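Local coordinates for succinyl-CoA ligase (ADP-forming) subunit alpha (Methanosaeta concilii, PDB 6HXI), which joins a CoA-ligase-type alpha/beta part to a helical part of citrate synthase type in one chain, and binds coenzyme A, at residues Thr127-Asp132 with Met212-Leu217; Asn192-Tyr197 with Gln314-Leu319; Pro254-Val259 with Gly309-Gln314; Pro398-His403 with Met552-Ala557; Ala402-Leu407 with Ile506-Ala511. One frame throughout, in Å; residues are numbered along the deposited sequence. Where two conformers were deposited one is given.

Overall arrangement
The five contacts fall into two groups at opposite sides of the chain's centre. Contacts 1, 2 and 3 belong to the alpha/beta part. Contacts 2 and 3 have centres about 9 Å apart and share helix 308-322 on the six-stranded sheet, while contact 1 has its centre about 24 Å from that of contact 3 and touches it through Ile216 and Leu255. Contacts 4 and 5 lie in the citrate-synthase-like helical part, centres about 10 Å apart, both using helix 399-412. About 79 Å separates the centres of contacts 1 and 4. Coenzyme A is held in the alpha/beta part by residues including Phe87, Glu114, Thr140 and Gly179; no pocket residue belongs to these contacts.

Contact 1: Thr127-Asp132 with Met212-Leu217; sequences TARKLD and MLDHIL
Arg129 and Asp214 meet in a single salt bridge, with NH2 of Arg129 2.9 Å from OD2 of Asp214. The oxygen sits at the edge of the guanidinium, close to its plane. Seen from the carboxylate, NH2 of Arg129 meets OD2 on its syn side and a little out of the carboxylate plane. The two flat groups are turned almost perpendicular, 86° apart, so one arm of the guanidinium makes the bond rather than two nitrogens gripping two oxygens. The bond is also bent, with an N-H...O angle of 136°. Arg129 reaches across because its chain kinks at chi3 (-138°), which swings the tip toward the other helix from a backbone 10.4 Å away, measured from CA of Arg129 to CA of Asp214.

Behind the pair, OD2 of Asp214 also takes a weak hydrogen bond from the backbone N of Asn211, and Arg129 packs on that same residue. Helix 118-130 ends after Lys130 in a Schellman motif with Asp132, at positive phi, as its C-prime residue. The bridge thus links a helix of the seven-stranded sheet's layer to one beside the six-stranded sheet. It lies at the surface, where solvent probably weakens the attraction; the positive charge near one helix's C-terminal end and the negative charge near the other's N-terminal end would each suit the local helix dipole.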
# COMPACT_ATOMS: atom_id res chain seq x y z
N THR B 127 -41.57 30.76 30.11
CA THR B 127 -40.40 30.19 30.78
C THR B 127 -39.37 31.30 31.02
O THR B 127 -38.85 31.42 32.12
CB THR B 127 -39.84 28.98 29.99
OG1 THR B 127 -40.83 27.96 29.98
CG2 THR B 127 -38.57 28.40 30.58
N ALA B 128 -39.16 32.15 30.01
CA ALA B 128 -38.23 33.27 30.07
C ALA B 128 -38.62 34.26 31.15
O ALA B 128 -37.79 34.62 31.98
CB ALA B 128 -38.13 33.95 28.71
N ARG B 129 -39.90 34.67 31.17
CA ARG B 129 -40.45 35.63 32.15
C ARG B 129 -40.35 35.11 33.59
O ARG B 129 -39.93 35.86 34.46
CB ARG B 129 -41.89 36.08 31.77
CG ARG B 129 -41.93 36.85 30.44
CD ARG B 129 -43.31 37.35 30.03
NE ARG B 129 -43.61 37.16 28.60
CZ ARG B 129 -43.19 37.95 27.61
NH1 ARG B 129 -43.53 37.68 26.35
NH2 ARG B 129 -42.42 39.00 27.86
N LYS B 130 -40.66 33.82 33.81
CA LYS B 130 -40.60 33.15 35.10
C LYS B 130 -39.17 33.12 35.68
O LYS B 130 -39.00 33.30 36.88
CB LYS B 130 -41.17 31.72 34.98
CG LYS B 130 -41.38 30.97 36.30
CD LYS B 130 -41.65 29.49 36.03
CE LYS B 130 -41.16 28.57 37.13
NZ LYS B 130 -39.69 28.39 37.11
N LEU B 131 -38.15 32.92 34.82
CA LEU B 131 -36.74 32.83 35.20
C LEU B 131 -35.95 34.15 35.06
O LEU B 131 -34.72 34.12 35.19
CB LEU B 131 -36.06 31.74 34.36
CG LEU B 131 -36.61 30.32 34.39
CD1 LEU B 131 -36.02 29.52 33.25
CD2 LEU B 131 -36.34 29.64 35.72
N ASP B 132 -36.64 35.28 34.78
CA ASP B 132 -36.04 36.61 34.55
C ASP B 132 -34.97 36.58 33.41
O ASP B 132 -33.90 37.19 33.49
CB ASP B 132 -35.50 37.23 35.86
CG ASP B 132 -35.66 38.75 35.89
OD1 ASP B 132 -34.83 39.45 35.25
OD2 ASP B 132 -36.64 39.23 36.51
N MET B 212 -42.14 44.00 22.00
CA MET B 212 -41.39 45.22 21.73
C MET B 212 -41.21 46.06 22.99
O MET B 212 -40.12 46.60 23.21
CB MET B 212 -42.05 46.06 20.64
CG MET B 212 -41.84 45.53 19.24
SD MET B 212 -42.77 46.56 18.08
CE MET B 212 -42.25 45.95 16.65
N LEU B 213 -42.27 46.15 23.84
CA LEU B 213 -42.24 46.95 25.08
C LEU B 213 -41.14 46.53 26.04
O LEU B 213 -40.55 47.40 26.66
CB LEU B 213 -43.61 47.00 25.80
CG LEU B 213 -43.69 47.92 27.04
CD1 LEU B 213 -43.43 49.40 26.68
CD2 LEU B 213 -44.99 47.74 27.79
N ASP B 214 -40.84 45.21 26.15
CA ASP B 214 -39.77 44.69 27.02
C ASP B 214 -38.47 45.46 26.73
O ASP B 214 -37.88 46.04 27.66
CB ASP B 214 -39.57 43.17 26.81
CG ASP B 214 -40.81 42.31 26.97
OD1 ASP B 214 -41.91 42.87 27.20
OD2 ASP B 214 -40.68 41.06 26.86
N HIS B 215 -38.09 45.51 25.42
CA HIS B 215 -36.91 46.20 24.92
C HIS B 215 -37.04 47.70 25.03
O HIS B 215 -36.08 48.32 25.46
CB HIS B 215 -36.54 45.75 23.51
CG HIS B 215 -36.45 44.25 23.40
ND1 HIS B 215 -35.37 43.55 23.91
CD2 HIS B 215 -37.35 43.36 22.93
CE1 HIS B 215 -35.63 42.27 23.72
NE2 HIS B 215 -36.80 42.10 23.12
N ILE B 216 -38.24 48.29 24.73
CA ILE B 216 -38.47 49.74 24.85
C ILE B 216 -38.26 50.22 26.30
O ILE B 216 -37.66 51.28 26.51
CB ILE B 216 -39.84 50.20 24.24
CG1 ILE B 216 -39.82 50.05 22.71
CG2 ILE B 216 -40.16 51.66 24.63
CD1 ILE B 216 -41.15 50.29 21.97
N LEU B 217 -38.70 49.39 27.28
CA LEU B 217 -38.55 49.69 28.71
C LEU B 217 -37.10 49.66 29.14
O LEU B 217 -36.73 50.45 30.01
CB LEU B 217 -39.41 48.78 29.60
CG LEU B 217 -40.92 49.00 29.55
CD1 LEU B 217 -41.63 48.02 30.45
CD2 LEU B 217 -41.29 50.43 29.91

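Contact 2: Asn192-Tyr197 with Gln314-Leu319; sequences NSDGIY and QVYDML
Tyr316 of helix 308-322 lays its ring against Ser193 and Asp194, the start of an ST turn that leads from helix 179-192 into strand 196-201 of the six-stranded sheet. With CG anti to the backbone N (chi1 173°), the ring stretches out from the helix and presents one face to the turn. Over that face stands CA of Ser193, 3.8 Å from the centroid of the Tyr316 ring and 14° off its normal, a CH-pi contact. The backbone N of Asp194 lies over the same face, 3.5 Å from CE1 of Tyr316. The Asp194 side chain crosses the tyrosine at about a right angle, its carboxylate tilted 55° to the ring, with CG 3.5 Å from CE1 of Tyr316. The turn is held by bonds within and around it: OG of Ser193 accepts from N of Gly195 at 3.1 Å and is also bonded to O of Ile189, while OD1 of Asp194 is bonded to N of Cys171. The other carboxylate oxygen serves the tyrosine through a water lying in the ring plane, which accepts from OH of Tyr316 at 2.9 Å and donates to OD2 of Asp194 at 2.7 Å.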
# COMPACT_ATOMS: atom_id res chain seq x y z
N ASN B 192 -29.73 59.80 9.49
CA ASN B 192 -30.59 60.83 10.04
C ASN B 192 -30.38 61.12 11.54
O ASN B 192 -31.14 61.89 12.13
CB ASN B 192 -32.05 60.46 9.74
CG ASN B 192 -32.41 60.56 8.27
OD1 ASN B 192 -32.64 61.65 7.72
ND2 ASN B 192 -32.51 59.43 7.60
N SER B 193 -29.32 60.56 12.14
CA SER B 193 -28.96 60.78 13.54
C SER B 193 -27.50 60.35 13.76
O SER B 193 -26.77 60.16 12.78
CB SER B 193 -29.89 60.00 14.47
OG SER B 193 -29.68 58.60 14.40
N ASP B 194 -27.08 60.16 15.04
CA ASP B 194 -25.74 59.65 15.34
C ASP B 194 -25.73 58.11 15.31
O ASP B 194 -24.74 57.48 15.67
CB ASP B 194 -25.15 60.21 16.65
CG ASP B 194 -25.98 60.08 17.91
OD1 ASP B 194 -27.08 59.46 17.85
OD2 ASP B 194 -25.55 60.61 18.96
N GLY B 195 -26.84 57.53 14.85
CA GLY B 195 -26.99 56.10 14.70
C GLY B 195 -27.55 55.40 15.92
O GLY B 195 -27.80 56.02 16.95
N ILE B 196 -27.76 54.09 15.79
CA ILE B 196 -28.25 53.28 16.90
C ILE B 196 -27.20 53.07 17.98
O ILE B 196 -26.01 52.97 17.71
CB ILE B 196 -28.89 51.91 16.47
CG1 ILE B 196 -27.88 50.97 15.80
CG2 ILE B 196 -30.13 52.08 15.60
CD1 ILE B 196 -27.62 49.68 16.52
N TYR B 197 -27.67 52.97 19.21
CA TYR B 197 -26.90 52.52 20.35
C TYR B 197 -27.13 50.98 20.30
O TYR B 197 -26.17 50.21 20.24
CB TYR B 197 -27.47 53.10 21.66
CG TYR B 197 -26.76 52.58 22.88
CD1 TYR B 197 -27.16 51.39 23.49
CD2 TYR B 197 -25.66 53.25 23.42
CE1 TYR B 197 -26.47 50.87 24.59
CE2 TYR B 197 -24.98 52.75 24.53
CZ TYR B 197 -25.40 51.56 25.11
OH TYR B 197 -24.75 51.06 26.22
N GLN B 314 -35.78 64.81 12.68
CA GLN B 314 -36.50 65.84 13.42
C GLN B 314 -36.34 65.68 14.92
O GLN B 314 -36.08 66.67 15.61
CB GLN B 314 -37.99 65.83 13.03
CG GLN B 314 -38.32 66.74 11.86
CD GLN B 314 -39.75 66.57 11.43
OE1 GLN B 314 -40.03 65.96 10.40
NE2 GLN B 314 -40.69 67.07 12.23
N VAL B 315 -36.49 64.45 15.43
CA VAL B 315 -36.38 64.12 16.85
C VAL B 315 -34.92 64.24 17.34
O VAL B 315 -34.69 64.74 18.44
CB VAL B 315 -37.03 62.77 17.20
CG1 VAL B 315 -36.80 62.40 18.65
CG2 VAL B 315 -38.53 62.80 16.90
N TYR B 316 -33.94 63.78 16.52
CA TYR B 316 -32.52 63.87 16.84
C TYR B 316 -32.11 65.36 16.93
O TYR B 316 -31.51 65.76 17.94
CB TYR B 316 -31.65 63.08 15.82
CG TYR B 316 -30.15 63.28 15.99
CD1 TYR B 316 -29.44 62.60 16.97
CD2 TYR B 316 -29.45 64.15 15.15
CE1 TYR B 316 -28.07 62.81 17.15
CE2 TYR B 316 -28.08 64.37 15.32
CZ TYR B 316 -27.40 63.70 16.32
OH TYR B 316 -26.05 63.90 16.49
N ASP B 317 -32.49 66.18 15.93
CA ASP B 317 -32.20 67.62 15.89
C ASP B 317 -32.73 68.33 17.13
O ASP B 317 -32.04 69.19 17.66
CB ASP B 317 -32.75 68.28 14.61
CG ASP B 317 -31.91 68.05 13.36
OD1 ASP B 317 -30.88 67.34 13.44
OD2 ASP B 317 -32.30 68.56 12.28
N MET B 318 -33.92 67.94 17.61
CA MET B 318 -34.54 68.47 18.82
C MET B 318 -33.67 68.14 20.05
O MET B 318 -33.50 69.00 20.91
CB MET B 318 -35.96 67.89 18.96
CG MET B 318 -36.63 68.16 20.28
SD MET B 318 -38.19 67.24 20.40
CE MET B 318 -37.59 65.62 20.84
N LEU B 319 -33.08 66.92 20.10
CA LEU B 319 -32.20 66.52 21.21
C LEU B 319 -30.88 67.28 21.16
O LEU B 319 -30.32 67.59 22.22
CB LEU B 319 -31.94 65.01 21.23
CG LEU B 319 -33.13 64.07 21.41
CD1 LEU B 319 -32.73 62.66 21.08
CD2 LEU B 319 -33.68 64.10 22.82
O HOH W 1 -24.18 62.86 18.44

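Contact 3: Pro254-Val259 with Gly309-Gln314; sequences PLVAWV and GEMVRQ
Before reaching Val256, which meets Met311 and Val312 of the helix, the chain passes Pro254, a proline that packs further along that helix, on Val315 and Met318. Leu255 turns to the other face of the sheet, onto Phe294 of helix 287-297. Val256 then points at helix 308-322. With CG1 anti to its backbone N (chi1 179°), this methyl comes within 3.8 Å of CG of Met311. CG1 of Val256 is also 4.4 Å from CG2 of Val312. Its other branch, CG2, faces the helix backbone, 4.3 Å from CA of Val312. Met311 touches with the root of its side chain; the bends at chi2 and chi3 lead the sulfur end away from the strand. This is strand-on-helix packing in an alpha/beta layered domain: strand 255-260 is parallel to 227-233, and its other edge bonds to the backbone of Tyr300. Ala257 returns to the Phe294 side. Trp258 comes back to the first face, where it rests on Tyr308 at the start of the same helix.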
# COMPACT_ATOMS: atom_id res chain seq x y z
N PRO B 254 -38.33 60.69 23.76
CA PRO B 254 -39.12 60.78 22.52
C PRO B 254 -39.08 59.48 21.72
O PRO B 254 -38.02 58.90 21.54
CB PRO B 254 -38.53 62.00 21.80
CG PRO B 254 -37.16 62.13 22.33
CD PRO B 254 -37.16 61.60 23.73
N LEU B 255 -40.27 58.99 21.32
CA LEU B 255 -40.47 57.74 20.59
C LEU B 255 -41.00 57.93 19.16
O LEU B 255 -42.11 58.44 18.99
CB LEU B 255 -41.42 56.82 21.39
CG LEU B 255 -41.57 55.38 20.86
CD1 LEU B 255 -41.16 54.38 21.89
CD2 LEU B 255 -42.99 55.11 20.39
N VAL B 256 -40.22 57.49 18.15
CA VAL B 256 -40.63 57.52 16.73
C VAL B 256 -41.32 56.18 16.50
O VAL B 256 -40.80 55.15 16.92
CB VAL B 256 -39.45 57.74 15.74
CG1 VAL B 256 -39.93 57.73 14.30
CG2 VAL B 256 -38.70 59.04 16.04
N ALA B 257 -42.50 56.19 15.88
CA ALA B 257 -43.23 54.94 15.67
C ALA B 257 -43.93 54.85 14.32
O ALA B 257 -44.56 55.80 13.88
CB ALA B 257 -44.24 54.74 16.78
N TRP B 258 -43.83 53.68 13.68
CA TRP B 258 -44.53 53.40 12.43
C TRP B 258 -44.98 51.95 12.38
O TRP B 258 -44.20 51.05 12.70
CB TRP B 258 -43.73 53.80 11.18
CG TRP B 258 -44.49 53.54 9.90
CD1 TRP B 258 -44.27 52.52 9.02
CD2 TRP B 258 -45.68 54.20 9.46
NE1 TRP B 258 -45.22 52.55 8.02
CE2 TRP B 258 -46.10 53.57 8.28
CE3 TRP B 258 -46.42 55.29 9.95
CZ2 TRP B 258 -47.23 53.99 7.56
CZ3 TRP B 258 -47.54 55.70 9.25
CH2 TRP B 258 -47.93 55.07 8.06
N VAL B 259 -46.24 51.73 11.98
CA VAL B 259 -46.84 50.41 11.85
C VAL B 259 -47.13 50.16 10.35
O VAL B 259 -47.87 50.91 9.72
CB VAL B 259 -48.09 50.22 12.75
CG1 VAL B 259 -48.69 48.83 12.58
CG2 VAL B 259 -47.75 50.46 14.23
N GLY B 309 -37.12 58.17 8.32
CA GLY B 309 -35.83 58.82 8.56
C GLY B 309 -35.95 60.30 8.83
O GLY B 309 -35.26 60.83 9.70
N GLU B 310 -36.87 60.96 8.12
CA GLU B 310 -37.08 62.39 8.34
C GLU B 310 -37.59 62.66 9.77
O GLU B 310 -37.06 63.54 10.44
CB GLU B 310 -37.97 63.01 7.25
CG GLU B 310 -38.21 64.51 7.40
CD GLU B 310 -37.03 65.41 7.80
OE1 GLU B 310 -37.25 66.32 8.63
OE2 GLU B 310 -35.91 65.20 7.29
N MET B 311 -38.53 61.83 10.27
CA MET B 311 -39.04 61.93 11.64
C MET B 311 -37.87 61.67 12.64
O MET B 311 -37.75 62.39 13.63
CB MET B 311 -40.20 60.94 11.85
CG MET B 311 -40.99 61.19 13.12
SD MET B 311 -41.63 62.87 13.32
CE MET B 311 -42.81 62.95 11.95
N VAL B 312 -36.99 60.70 12.32
CA VAL B 312 -35.79 60.40 13.11
C VAL B 312 -34.91 61.67 13.16
O VAL B 312 -34.50 62.08 14.25
CB VAL B 312 -35.03 59.14 12.58
CG1 VAL B 312 -33.61 59.05 13.11
CG2 VAL B 312 -35.80 57.86 12.90
N ARG B 313 -34.66 62.30 11.99
CA ARG B 313 -33.87 63.53 11.82
C ARG B 313 -34.44 64.68 12.66
O ARG B 313 -33.67 65.40 13.29
CB ARG B 313 -33.80 63.94 10.34
CG ARG B 313 -32.80 65.04 10.02
CD ARG B 313 -32.47 65.02 8.54
NE ARG B 313 -31.44 65.98 8.17
CZ ARG B 313 -30.51 65.77 7.24
NH1 ARG B 313 -30.46 64.62 6.59
NH2 ARG B 313 -29.62 66.72 6.96
N GLN B 314 -35.78 64.81 12.68
CA GLN B 314 -36.50 65.84 13.42
C GLN B 314 -36.34 65.68 14.92
O GLN B 314 -36.08 66.67 15.61
CB GLN B 314 -37.99 65.83 13.03
CG GLN B 314 -38.32 66.74 11.86
CD GLN B 314 -39.75 66.57 11.43
OE1 GLN B 314 -40.03 65.96 10.40
NE2 GLN B 314 -40.69 67.07 12.23

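Contact 4: Pro398-His403 with Met552-Ala557; sequences PEYAAH and MSSCGA
Tyr400 points its hydroxyl at the last turn of helix 540-555 and presses on Ser554, with OH 3.1 Å from CB of Ser554, a tight fit. The hydroxyl end of the ring does most of the touching: CZ of Tyr400 is 3.9 Å from that CB, and OH of Tyr400 is also 3.4 Å from the carbonyl C of Ser554. Tyr400 stands in the first turn of helix 399-412, two residues after Pro398 at the N-cap, and with CG between the backbone N and the carbonyl carbon (chi1 72°) its hydroxyl reaches the other helix. Ala401 lays its CB over one face of the ring, toward the rim.

A water completes the meeting from the ring's edge: it is hydrogen-bonded to OH of Tyr400 at 2.8 Å and gives a weak bond to the backbone O of Ser554 at 3.3 Å. The serine hydroxyl turns elsewhere, to O of Asp550 on its own helix and to OG of Ser515. Both helices belong to the mainly helical fold expected of the citrate synthase C-terminal family, and the contact brings the start of one against the end of the other. Pro514 packs on both Tyr400 and Ser554.

Cys555 comes next, its backbone N 3.6 Å from OH of Tyr400. Its SG forms a disulfide with Cys618 of the second subunit, another copy of this protein, and Pro398 packs on that same cysteine. Directly after Cys555, Gly556 takes a positive phi and the helix ends.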
# COMPACT_ATOMS: atom_id res chain seq x y z
N PRO B 398 -14.41 0.35 -30.22
CA PRO B 398 -15.40 -0.52 -30.87
C PRO B 398 -15.78 -1.67 -29.95
O PRO B 398 -15.01 -2.00 -29.03
CB PRO B 398 -14.70 -0.99 -32.15
CG PRO B 398 -13.28 -0.64 -32.00
CD PRO B 398 -13.08 0.29 -30.87
N GLU B 399 -16.95 -2.25 -30.17
CA GLU B 399 -17.48 -3.38 -29.38
C GLU B 399 -16.50 -4.54 -29.17
O GLU B 399 -16.36 -4.97 -28.03
CB GLU B 399 -18.81 -3.90 -29.98
CG GLU B 399 -19.93 -2.88 -29.76
CD GLU B 399 -21.33 -3.20 -30.26
OE1 GLU B 399 -21.76 -4.37 -30.12
OE2 GLU B 399 -22.02 -2.25 -30.72
N TYR B 400 -15.75 -4.98 -30.21
CA TYR B 400 -14.78 -6.06 -30.04
C TYR B 400 -13.62 -5.69 -29.10
O TYR B 400 -13.08 -6.57 -28.44
CB TYR B 400 -14.22 -6.60 -31.39
CG TYR B 400 -13.27 -5.63 -32.06
CD1 TYR B 400 -13.75 -4.64 -32.90
CD2 TYR B 400 -11.91 -5.63 -31.75
CE1 TYR B 400 -12.89 -3.72 -33.48
CE2 TYR B 400 -11.06 -4.64 -32.25
CZ TYR B 400 -11.56 -3.69 -33.12
OH TYR B 400 -10.77 -2.75 -33.75
N ALA B 401 -13.21 -4.41 -29.09
CA ALA B 401 -12.12 -3.96 -28.22
C ALA B 401 -12.61 -3.91 -26.74
O ALA B 401 -11.96 -4.46 -25.86
CB ALA B 401 -11.60 -2.59 -28.69
N ALA B 402 -13.78 -3.29 -26.47
CA ALA B 402 -14.35 -3.20 -25.12
C ALA B 402 -14.64 -4.62 -24.57
O ALA B 402 -14.37 -4.86 -23.41
CB ALA B 402 -15.64 -2.37 -25.17
N HIS B 403 -15.12 -5.56 -25.40
CA HIS B 403 -15.36 -6.93 -24.95
C HIS B 403 -14.07 -7.67 -24.69
O HIS B 403 -14.03 -8.51 -23.81
CB HIS B 403 -16.22 -7.70 -25.95
CG HIS B 403 -16.66 -9.05 -25.47
ND1 HIS B 403 -15.86 -10.20 -25.65
CD2 HIS B 403 -17.81 -9.43 -24.86
CE1 HIS B 403 -16.56 -11.22 -25.16
NE2 HIS B 403 -17.74 -10.81 -24.68
N MET B 552 -5.09 -2.16 -30.44
CA MET B 552 -4.75 -0.76 -30.67
C MET B 552 -4.50 -0.46 -32.15
O MET B 552 -5.00 0.54 -32.63
CB MET B 552 -3.59 -0.34 -29.81
CG MET B 552 -3.99 -0.15 -28.37
SD MET B 552 -2.64 0.56 -27.43
CE MET B 552 -1.51 -0.78 -27.42
N SER B 553 -3.80 -1.36 -32.86
CA SER B 553 -3.59 -1.24 -34.31
C SER B 553 -4.93 -1.39 -35.05
O SER B 553 -5.11 -0.77 -36.09
CB SER B 553 -2.62 -2.31 -34.80
OG SER B 553 -1.34 -2.08 -34.26
N SER B 554 -5.86 -2.23 -34.55
CA SER B 554 -7.20 -2.42 -35.16
C SER B 554 -8.05 -1.16 -34.97
O SER B 554 -8.77 -0.81 -35.90
CB SER B 554 -7.91 -3.64 -34.60
OG SER B 554 -7.25 -4.85 -34.91
N CYS B 555 -7.96 -0.46 -33.80
CA CYS B 555 -8.72 0.79 -33.54
C CYS B 555 -8.39 1.88 -34.62
O CYS B 555 -9.29 2.57 -35.07
CB CYS B 555 -8.54 1.29 -32.10
SG CYS B 555 -8.76 3.09 -31.88
N GLY B 556 -7.13 1.94 -35.05
CA GLY B 556 -6.66 2.88 -36.06
C GLY B 556 -6.34 4.27 -35.53
O GLY B 556 -5.61 5.01 -36.19
N ALA B 557 -6.87 4.65 -34.35
CA ALA B 557 -6.69 6.00 -33.77
C ALA B 557 -5.37 6.19 -32.98
O ALA B 557 -5.10 7.31 -32.50
CB ALA B 557 -7.89 6.38 -32.93
O HOH W 2 -12.02 -0.77 -35.29

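Contact 5: Ala402-Leu407 with Ile506-Ala511; sequences AHFIEL and ISYARA
Tyr508 meets a group of three side chains, His403, Phe404 and Leu407, all on the same side of its ring plane, and all four have CG anti to the backbone N. In Tyr508 that torsion (chi1 -178°) carries the ring out toward the facing helix. The His403 ring lies nearly parallel to it, 23° between planes, but displaced until little of one ring lies over the other, with centroids 5.0 Å apart. Phe404 offers its edge, CD1 3.9 Å from CD2 of Tyr508. Leu407, running antiparallel to the tyrosine side chain, sets CD2 3.7 Å from CG of Tyr508. Beyond them, OH of Tyr508 is probably hydrogen-bonded to the backbone O of Tyr400, which would help to hold the far end of the ring. The two helix segments run antiparallel, 176° between directions, with axes 11.4 Å apart. In this helical bundle Phe404 continues onto Leu547 and Leu551 of helix 540-555 and meets Phe513 edge-to-face, while Leu407 packs on Leu378 of the third subunit, another copy of this protein.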
# COMPACT_ATOMS: atom_id res chain seq x y z
N ALA B 402 -13.78 -3.29 -26.47
CA ALA B 402 -14.35 -3.20 -25.12
C ALA B 402 -14.64 -4.62 -24.57
O ALA B 402 -14.37 -4.86 -23.41
CB ALA B 402 -15.64 -2.37 -25.17
N HIS B 403 -15.12 -5.56 -25.40
CA HIS B 403 -15.36 -6.93 -24.95
C HIS B 403 -14.07 -7.67 -24.69
O HIS B 403 -14.03 -8.51 -23.81
CB HIS B 403 -16.22 -7.70 -25.95
CG HIS B 403 -16.66 -9.05 -25.47
ND1 HIS B 403 -15.86 -10.20 -25.65
CD2 HIS B 403 -17.81 -9.43 -24.86
CE1 HIS B 403 -16.56 -11.22 -25.16
NE2 HIS B 403 -17.74 -10.81 -24.68
N PHE B 404 -13.02 -7.38 -25.46
CA PHE B 404 -11.72 -7.98 -25.23
C PHE B 404 -11.18 -7.57 -23.86
O PHE B 404 -10.69 -8.41 -23.11
CB PHE B 404 -10.74 -7.61 -26.34
CG PHE B 404 -9.43 -8.33 -26.22
CD1 PHE B 404 -9.33 -9.69 -26.50
CD2 PHE B 404 -8.30 -7.66 -25.76
CE1 PHE B 404 -8.10 -10.37 -26.33
CE2 PHE B 404 -7.07 -8.34 -25.61
CZ PHE B 404 -6.99 -9.69 -25.87
N ILE B 405 -11.32 -6.28 -23.50
CA ILE B 405 -10.88 -5.77 -22.20
C ILE B 405 -11.59 -6.53 -21.08
O ILE B 405 -10.92 -6.99 -20.15
CB ILE B 405 -11.09 -4.23 -22.08
CG1 ILE B 405 -10.09 -3.49 -23.02
CG2 ILE B 405 -10.92 -3.77 -20.59
CD1 ILE B 405 -10.40 -2.01 -23.23
N GLU B 406 -12.91 -6.73 -21.22
CA GLU B 406 -13.71 -7.45 -20.23
C GLU B 406 -13.35 -8.94 -20.18
O GLU B 406 -13.38 -9.53 -19.11
CB GLU B 406 -15.18 -7.26 -20.52
CG GLU B 406 -15.61 -5.80 -20.31
CD GLU B 406 -17.10 -5.53 -20.46
OE1 GLU B 406 -17.48 -4.37 -20.71
OE2 GLU B 406 -17.89 -6.48 -20.29
N LEU B 407 -12.98 -9.54 -21.34
CA LEU B 407 -12.54 -10.94 -21.39
C LEU B 407 -11.23 -11.12 -20.62
O LEU B 407 -11.12 -12.07 -19.87
CB LEU B 407 -12.39 -11.36 -22.86
CG LEU B 407 -11.95 -12.78 -23.25
CD1 LEU B 407 -12.96 -13.84 -22.73
CD2 LEU B 407 -11.91 -12.90 -24.82
N ILE B 506 -6.92 -16.11 -27.92
CA ILE B 506 -6.56 -16.23 -29.33
C ILE B 506 -7.77 -16.52 -30.22
O ILE B 506 -7.85 -15.96 -31.33
CB ILE B 506 -5.46 -17.29 -29.51
CG1 ILE B 506 -4.10 -16.77 -29.00
CG2 ILE B 506 -5.41 -17.79 -30.96
CD1 ILE B 506 -2.87 -17.75 -29.34
N SER B 507 -8.68 -17.42 -29.79
CA SER B 507 -9.84 -17.74 -30.64
C SER B 507 -10.73 -16.49 -30.85
O SER B 507 -11.08 -16.14 -31.98
CB SER B 507 -10.60 -18.98 -30.16
OG SER B 507 -10.98 -18.90 -28.79
N TYR B 508 -10.95 -15.74 -29.78
CA TYR B 508 -11.68 -14.48 -29.86
C TYR B 508 -11.03 -13.45 -30.84
O TYR B 508 -11.74 -12.84 -31.62
CB TYR B 508 -11.90 -13.89 -28.44
CG TYR B 508 -12.70 -12.61 -28.45
CD1 TYR B 508 -14.09 -12.63 -28.41
CD2 TYR B 508 -12.08 -11.38 -28.66
CE1 TYR B 508 -14.85 -11.47 -28.55
CE2 TYR B 508 -12.83 -10.20 -28.79
CZ TYR B 508 -14.20 -10.25 -28.69
OH TYR B 508 -14.94 -9.11 -28.82
N ALA B 509 -9.73 -13.20 -30.74
CA ALA B 509 -9.04 -12.23 -31.60
C ALA B 509 -9.03 -12.66 -33.04
O ALA B 509 -9.31 -11.84 -33.93
CB ALA B 509 -7.62 -12.01 -31.10
N ARG B 510 -8.76 -13.93 -33.30
CA ARG B 510 -8.79 -14.45 -34.67
C ARG B 510 -10.18 -14.24 -35.29
O ARG B 510 -10.27 -13.68 -36.38
CB ARG B 510 -8.34 -15.92 -34.72
CG ARG B 510 -6.84 -16.09 -34.52
CD ARG B 510 -6.43 -17.55 -34.63
NE ARG B 510 -5.34 -17.75 -35.58
CZ ARG B 510 -4.60 -18.85 -35.66
NH1 ARG B 510 -3.63 -18.94 -36.56
NH2 ARG B 510 -4.81 -19.86 -34.82
N ALA B 511 -11.25 -14.57 -34.54
CA ALA B 511 -12.64 -14.41 -35.00
C ALA B 511 -13.12 -12.98 -35.11
O ALA B 511 -13.86 -12.69 -36.04
CB ALA B 511 -13.58 -15.20 -34.09